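PDB 3OOV: methyl-accepting chemotaxis protein, putative from Geobacter sulfurreducens, which probably senses a chemical signal through its GAF domain and passes it on to the chemotaxis machinery. Local coordinates for residues Arg139-Asn142 and Asp143-Asp147. Residues are numbered along the deposited sequence; the frame is centred on the assembly and turned at random.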
ATOM      1  N   ARG A 139       5.322  12.786  14.956  1.00 18.84           N
ATOM      2  CA  ARG A 139       4.349  11.729  14.814  1.00 18.51           C
ATOM      3  C   ARG A 139       4.278  11.223  13.358  1.00 18.09           C
ATOM      4  O   ARG A 139       3.920  11.970  12.496  1.00 17.12           O
ATOM      5  CB  ARG A 139       2.953  12.176  15.281  1.00 18.65           C
ATOM      6  CG  ARG A 139       1.917  11.069  15.089  1.00 18.40           C
ATOM      7  CD  ARG A 139       0.512  11.535  15.389  1.00 20.15           C
ATOM      8  NE  ARG A 139       0.048  11.869  14.092  1.00 37.81           N
ATOM      9  CZ  ARG A 139      -0.667  11.090  13.281  1.00 39.05           C
ATOM     10  NH1 ARG A 139      -1.179   9.940  13.686  1.00 40.39           N
ATOM     11  NH2 ARG A 139      -0.908  11.540  12.070  1.00 38.35           N
ATOM     12  N   SER A 140       4.667   9.966  13.112  1.00 17.94           N
ATOM     13  CA  SER A 140       4.466   9.253  11.819  1.00 18.24           C
ATOM     14  C   SER A 140       3.039   9.221  11.318  1.00 17.75           C
ATOM     15  O   SER A 140       2.142   9.027  12.092  1.00 16.92           O
ATOM     16  CB  SER A 140       4.852   7.798  11.995  1.00 17.58           C
ATOM     17  OG  SER A 140       6.232   7.673  11.951  1.00 18.61           O
ATOM     18  N   LEU A 141       2.829   9.356  10.001  1.00 18.65           N
ATOM     19  CA  LEU A 141       1.476   9.187   9.466  1.00 18.24           C
ATOM     20  C   LEU A 141       1.050   7.711   9.649  1.00 19.13           C
ATOM     21  O   LEU A 141       1.888   6.795   9.515  1.00 17.61           O
ATOM     22  CB  LEU A 141       1.418   9.565   7.989  1.00 18.05           C
ATOM     23  CG  LEU A 141       1.621  11.041   7.656  1.00 18.25           C
ATOM     24  CD1 LEU A 141       1.798  11.231   6.151  1.00 14.86           C
ATOM     25  CD2 LEU A 141       0.505  11.837   8.106  1.00 17.17           C
ATOM     26  N   ASN A 142      -0.245   7.522   9.949  1.00 21.19           N
ATOM     27  CA  ASN A 142      -0.839   6.165  10.107  1.00 23.29           C
ATOM     28  C   ASN A 142      -2.012   5.820   9.158  1.00 23.83           C
ATOM     29  O   ASN A 142      -2.431   6.639   8.309  1.00 23.27           O
ATOM     30  CB  ASN A 142      -1.258   5.915  11.582  1.00 22.83           C
ATOM     31  CG  ASN A 142      -2.470   6.761  12.048  1.00 22.73           C
ATOM     32  OD1 ASN A 142      -3.300   7.284  11.280  1.00 24.04           O
ATOM     33  ND2 ASN A 142      -2.578   6.883  13.366  1.00 27.73           N
ATOM     34  N   ASP A 143      -2.557   4.619   9.350  1.00 24.62           N
ATOM     35  CA  ASP A 143      -3.623   4.084   8.496  1.00 24.78           C
ATOM     36  C   ASP A 143      -4.806   4.994   8.462  1.00 24.14           C
ATOM     37  O   ASP A 143      -5.442   5.110   7.431  1.00 24.89           O
ATOM     38  CB  ASP A 143      -4.043   2.680   8.945  1.00 25.14           C
ATOM     39  CG  ASP A 143      -2.991   1.607   8.621  1.00 28.54           C
ATOM     40  OD1 ASP A 143      -2.041   1.819   7.813  1.00 32.96           O
ATOM     41  OD2 ASP A 143      -3.111   0.502   9.180  1.00 38.29           O
ATOM     42  N   THR A 144      -5.107   5.708   9.541  1.00 23.88           N
ATOM     43  CA  THR A 144      -6.254   6.632   9.426  1.00 24.66           C
ATOM     44  C   THR A 144      -5.872   7.875   8.620  1.00 22.40           C
ATOM     45  O   THR A 144      -6.714   8.455   8.004  1.00 20.95           O
ATOM     46  CB  THR A 144      -6.863   7.093  10.770  1.00 25.79           C
ATOM     47  OG1 THR A 144      -5.937   7.999  11.417  1.00 32.78           O
ATOM     48  CG2 THR A 144      -7.123   5.878  11.673  1.00 27.06           C
ATOM     49  N   ASP A 145      -4.599   8.281   8.648  1.00 20.91           N
ATOM     50  CA  ASP A 145      -4.198   9.409   7.800  1.00 20.29           C
ATOM     51  C   ASP A 145      -4.321   8.955   6.337  1.00 19.83           C
ATOM     52  O   ASP A 145      -4.813   9.726   5.522  1.00 18.76           O
ATOM     53  CB  ASP A 145      -2.772   9.873   8.077  1.00 19.71           C
ATOM     54  CG  ASP A 145      -2.608  10.425   9.493  1.00 19.68           C
ATOM     55  OD1 ASP A 145      -3.302  11.402   9.829  1.00 19.55           O
ATOM     56  OD2 ASP A 145      -1.811   9.825  10.236  1.00 16.15           O
ATOM     57  N   VAL A 146      -3.831   7.752   6.029  1.00 19.68           N
ATOM     58  CA  VAL A 146      -3.961   7.150   4.686  1.00 21.70           C
ATOM     59  C   VAL A 146      -5.432   7.100   4.242  1.00 23.11           C
ATOM     60  O   VAL A 146      -5.725   7.508   3.149  1.00 23.65           O
ATOM     61  CB  VAL A 146      -3.299   5.742   4.591  1.00 22.29           C
ATOM     62  CG1 VAL A 146      -3.806   4.964   3.366  1.00 21.73           C
ATOM     63  CG2 VAL A 146      -1.780   5.849   4.553  1.00 18.79           C
ATOM     64  N   ASP A 147      -6.372   6.698   5.114  1.00 25.39           N
ATOM     65  CA  ASP A 147      -7.803   6.705   4.743  1.00 25.98           C
ATOM     66  C   ASP A 147      -8.198   8.095   4.400  1.00 25.81           C
ATOM     67  O   ASP A 147      -9.041   8.299   3.550  1.00 26.69           O
ATOM     68  CB  ASP A 147      -8.783   6.268   5.863  1.00 26.65           C
ATOM     69  CG  ASP A 147      -8.558   4.858   6.348  1.00 29.86           C
ATOM     70  OD1 ASP A 147      -7.917   4.053   5.647  1.00 31.68           O
ATOM     71  OD2 ASP A 147      -9.036   4.572   7.485  1.00 34.34           O
TER
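The guanidinium of Arg139 meets the carboxylate of Asp145 with its edge: OD2 of Asp145 lies close to the guanidinium plane, 2.7 Å from NH2 of Arg139 in a salt bridge, while the two planar groups are turned 65° apart. The amide of Asn142 is much nearer to coplanar with this carboxylate, 23° away, and its ND2 also lies at the guanidinium edge. NH2 of Arg139 reaches OD2 of Asp145 on the syn side, somewhat out of the carboxylate plane; the anti lone pair of OD2 takes the backbone N of Asn142 at 2.8 Å in an almost straight bond. In return, OD1 of Asn142 accepts from the backbone N of Asp145 at 3.1 Å, in the carbonyl plane. This reciprocal pair is a capping box, with Asn142 as N-cap of helix 143-167, which follows the last long strand of the GAF-domain sheet. CG of Asn142 stands between the backbone N and the carbonyl carbon (chi1 70°), which brings OD1 toward the first turn of the helix, where it also takes the hydroxyl OG1 of Thr144 at 2.7 Å. With an alanine here, the Asp145 N-H would probably lack its side-chain acceptor and the Thr144 hydroxyl this partner, and the helix start could fray. OH of Tyr34 hydrogen-bonds to the other carboxylate oxygen, OD1 of Asp145, and CD2 of Leu141 packs 3.7 Å from CG of Asp145.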